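Local coordinates for tail fiber protein (Acinetobacter phage AM24, PDB 5W5P) that probably recognises and cleaves the capsular polysaccharide of the Acinetobacter baumannii host as a trimeric tailspike of the phage, at residues A[475-480]-A[574-579]. Numbering follows the deposited sequence.
Sequences EIDTNL and VGTKYL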
ATOM      1  N   GLU A 475     -27.723  -0.270 -34.902  1.00 43.90           N
ATOM      2  CA  GLU A 475     -28.857   0.270 -34.165  1.00 44.35           C
ATOM      3  C   GLU A 475     -28.338   0.924 -32.895  1.00 47.64           C
ATOM      4  O   GLU A 475     -27.676   0.271 -32.082  1.00 49.32           O
ATOM      5  CB  GLU A 475     -29.868  -0.830 -33.847  1.00 45.24           C
ATOM      6  CG  GLU A 475     -31.026  -0.375 -32.975  1.00 45.78           C
ATOM      7  CD  GLU A 475     -31.936  -1.520 -32.582  1.00 50.90           C
ATOM      8  OE1 GLU A 475     -31.899  -1.937 -31.406  1.00 51.31           O
ATOM      9  OE2 GLU A 475     -32.688  -2.006 -33.450  1.00 53.77           O
ATOM     10  N   ILE A 476     -28.622   2.209 -32.734  1.00 44.94           N
ATOM     11  CA  ILE A 476     -28.266   2.941 -31.530  1.00 46.30           C
ATOM     12  C   ILE A 476     -29.551   3.356 -30.829  1.00 50.44           C
ATOM     13  O   ILE A 476     -30.626   3.423 -31.433  1.00 56.33           O
ATOM     14  CB  ILE A 476     -27.381   4.167 -31.835  1.00 47.46           C
ATOM     15  CG1 ILE A 476     -28.170   5.213 -32.621  1.00 42.80           C
ATOM     16  CG2 ILE A 476     -26.128   3.747 -32.602  1.00 45.46           C
ATOM     17  CD1 ILE A 476     -27.346   6.408 -33.037  1.00 42.30           C
ATOM     18  N   ASP A 477     -29.440   3.633 -29.531  1.00 49.22           N
ATOM     19  CA  ASP A 477     -30.594   4.004 -28.722  1.00 49.42           C
ATOM     20  C   ASP A 477     -30.322   5.300 -27.975  1.00 48.89           C
ATOM     21  O   ASP A 477     -29.195   5.561 -27.544  1.00 49.38           O
ATOM     22  CB  ASP A 477     -30.960   2.896 -27.729  1.00 51.16           C
ATOM     23  CG  ASP A 477     -32.443   2.872 -27.403  1.00 52.81           C
ATOM     24  OD1 ASP A 477     -33.081   3.945 -27.427  1.00 52.78           O
ATOM     25  OD2 ASP A 477     -32.971   1.773 -27.130  1.00 54.21           O
ATOM     26  N   THR A 478     -31.370   6.110 -27.825  1.00 48.80           N
ATOM     27  CA  THR A 478     -31.295   7.384 -27.121  1.00 46.31           C
ATOM     28  C   THR A 478     -32.128   7.392 -25.845  1.00 48.55           C
ATOM     29  O   THR A 478     -32.264   8.446 -25.212  1.00 47.39           O
ATOM     30  CB  THR A 478     -31.747   8.525 -28.039  1.00 46.18           C
ATOM     31  OG1 THR A 478     -33.151   8.399 -28.309  1.00 45.66           O
ATOM     32  CG2 THR A 478     -30.982   8.492 -29.353  1.00 44.10           C
ATOM     33  N   ASN A 479     -32.681   6.241 -25.452  1.00 50.15           N
ATOM     34  CA  ASN A 479     -33.635   6.205 -24.347  1.00 50.05           C
ATOM     35  C   ASN A 479     -32.996   6.644 -23.034  1.00 49.95           C
ATOM     36  O   ASN A 479     -33.656   7.265 -22.193  1.00 52.19           O
ATOM     37  CB  ASN A 479     -34.227   4.802 -24.214  1.00 54.80           C
ATOM     38  CG  ASN A 479     -33.199   3.765 -23.786  1.00 56.43           C
ATOM     39  OD1 ASN A 479     -32.082   3.730 -24.303  1.00 60.03           O
ATOM     40  ND2 ASN A 479     -33.571   2.917 -22.831  1.00 53.79           N
ATOM     41  N   LEU A 480     -31.717   6.330 -22.836  1.00 51.66           N
ATOM     42  CA  LEU A 480     -31.043   6.745 -21.611  1.00 49.90           C
ATOM     43  C   LEU A 480     -30.624   8.211 -21.660  1.00 48.03           C
ATOM     44  O   LEU A 480     -30.532   8.854 -20.609  1.00 46.59           O
ATOM     45  CB  LEU A 480     -29.840   5.837 -21.348  1.00 45.41           C
ATOM     46  CG  LEU A 480     -30.248   4.367 -21.211  1.00 46.03           C
ATOM     47  CD1 LEU A 480     -29.061   3.493 -20.892  1.00 42.35           C
ATOM     48  CD2 LEU A 480     -31.338   4.198 -20.159  1.00 44.08           C
ATOM     49  N   VAL A 574     -36.951   4.598 -34.703  1.00 51.78           N
ATOM     50  CA  VAL A 574     -37.953   3.637 -34.257  1.00 54.60           C
ATOM     51  C   VAL A 574     -38.014   3.731 -32.739  1.00 57.80           C
ATOM     52  O   VAL A 574     -37.064   3.336 -32.048  1.00 59.59           O
ATOM     53  CB  VAL A 574     -37.632   2.208 -34.710  1.00 54.70           C
ATOM     54  CG1 VAL A 574     -38.668   1.232 -34.170  1.00 52.23           C
ATOM     55  CG2 VAL A 574     -37.568   2.134 -36.224  1.00 51.49           C
ATOM     56  N   GLY A 575     -39.129   4.241 -32.221  1.00 56.94           N
ATOM     57  CA  GLY A 575     -39.244   4.531 -30.807  1.00 52.45           C
ATOM     58  C   GLY A 575     -38.211   5.555 -30.394  1.00 57.00           C
ATOM     59  O   GLY A 575     -38.276   6.714 -30.814  1.00 60.67           O
ATOM     60  N   THR A 576     -37.248   5.137 -29.575  1.00 56.24           N
ATOM     61  CA  THR A 576     -36.101   5.962 -29.236  1.00 51.75           C
ATOM     62  C   THR A 576     -34.841   5.531 -29.973  1.00 52.53           C
ATOM     63  O   THR A 576     -33.804   6.191 -29.841  1.00 53.23           O
ATOM     64  CB  THR A 576     -35.851   5.933 -27.722  1.00 53.02           C
ATOM     65  OG1 THR A 576     -35.870   4.577 -27.258  1.00 55.45           O
ATOM     66  CG2 THR A 576     -36.916   6.736 -26.987  1.00 48.88           C
ATOM     67  N   LYS A 577     -34.904   4.451 -30.745  1.00 53.56           N
ATOM     68  CA  LYS A 577     -33.736   3.914 -31.421  1.00 52.46           C
ATOM     69  C   LYS A 577     -33.573   4.531 -32.805  1.00 53.52           C
ATOM     70  O   LYS A 577     -34.496   5.123 -33.370  1.00 53.08           O
ATOM     71  CB  LYS A 577     -33.831   2.390 -31.538  1.00 53.62           C
ATOM     72  CG  LYS A 577     -33.992   1.682 -30.205  1.00 60.29           C
ATOM     73  CD  LYS A 577     -34.178   0.186 -30.374  1.00 65.09           C
ATOM     74  CE  LYS A 577     -34.492  -0.477 -29.043  1.00 68.14           C
ATOM     75  NZ  LYS A 577     -35.048  -1.844 -29.228  1.00 72.26           N
ATOM     76  N   TYR A 578     -32.369   4.377 -33.351  1.00 53.97           N
ATOM     77  CA  TYR A 578     -32.061   4.791 -34.713  1.00 53.30           C
ATOM     78  C   TYR A 578     -31.438   3.608 -35.434  1.00 55.40           C
ATOM     79  O   TYR A 578     -30.448   3.042 -34.961  1.00 53.31           O
ATOM     80  CB  TYR A 578     -31.123   6.002 -34.730  1.00 48.07           C
ATOM     81  CG  TYR A 578     -31.854   7.320 -34.591  1.00 47.84           C
ATOM     82  CD1 TYR A 578     -32.156   7.836 -33.338  1.00 47.97           C
ATOM     83  CD2 TYR A 578     -32.253   8.043 -35.714  1.00 48.47           C
ATOM     84  CE1 TYR A 578     -32.828   9.034 -33.200  1.00 49.85           C
ATOM     85  CE2 TYR A 578     -32.931   9.245 -35.585  1.00 47.37           C
ATOM     86  CZ  TYR A 578     -33.214   9.734 -34.324  1.00 50.61           C
ATOM     87  OH  TYR A 578     -33.881  10.927 -34.169  1.00 55.47           O
ATOM     88  N   LEU A 579     -32.035   3.222 -36.558  1.00 59.31           N
ATOM     89  CA  LEU A 579     -31.507   2.154 -37.394  1.00 55.56           C
ATOM     90  C   LEU A 579     -30.648   2.772 -38.488  1.00 53.20           C
ATOM     91  O   LEU A 579     -31.144   3.561 -39.297  1.00 53.43           O
ATOM     92  CB  LEU A 579     -32.640   1.331 -38.009  1.00 55.89           C
ATOM     93  CG  LEU A 579     -33.833   0.934 -37.133  1.00 54.91           C
ATOM     94  CD1 LEU A 579     -34.835   0.136 -37.952  1.00 54.78           C
ATOM     95  CD2 LEU A 579     -33.386   0.139 -35.918  1.00 51.62           C
TER
HETATM   96  O   HOH W   1     -35.595   1.547 -26.618  1.00 57.02           O
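Ile476 and Tyr578 form a hydrogen-bonded pair between antiparallel strands: Ile476 N gives to Tyr578 O at 3.0 Å, and Tyr578 N returns a bond to Ile476 O. On their shared face Ile476 CG1 packs on Tyr578 CB at 3.7 Å, while Thr478 CG2 lies at the edge of the tyrosine ring, near its plane.

Just past the last bridge, Asp477 with Lys577, side-chain bonds continue the contact. Thr576 O accepts twice from Thr478: from OG1 at 2.8 Å, on a lone pair in the carbonyl plane, and from the backbone N, above that plane. Thr576 OG1 donates to the syn lone pair of Asp477 OD1 at 2.9 Å. The same OD1 takes Asn479 N from above the carboxylate plane, an Asx turn where the chain leaves the strand. A water donates to both Asp477 OD2 and Thr576 OG1.

On the other face the Lys577 chain runs out extended between two acids. Its CG lies 3.2 Å from Asp477 OD2. Its CD is 3.3 Å from Glu475 OE1. NZ makes a long salt bridge of 3.8 Å to that OE1, which also hydrogen-bonds Thr623. Glu475, its CG anti to the backbone N (chi1 175°), lies side by side with Leu579, its OE2 3.3 Å from Leu579 CD2.

This is sheet packing in the antiparallel C-terminal region, beyond the parallel beta-helix-like stack. Strand 470-477 pairs with 577-582, whose hairpin the type II' turn 574-577 closes; on its other edge Glu475 and Asp477 bond the backbones of Thr623 and Tyr621. Strand 535-546 packs against Thr478 and Tyr578.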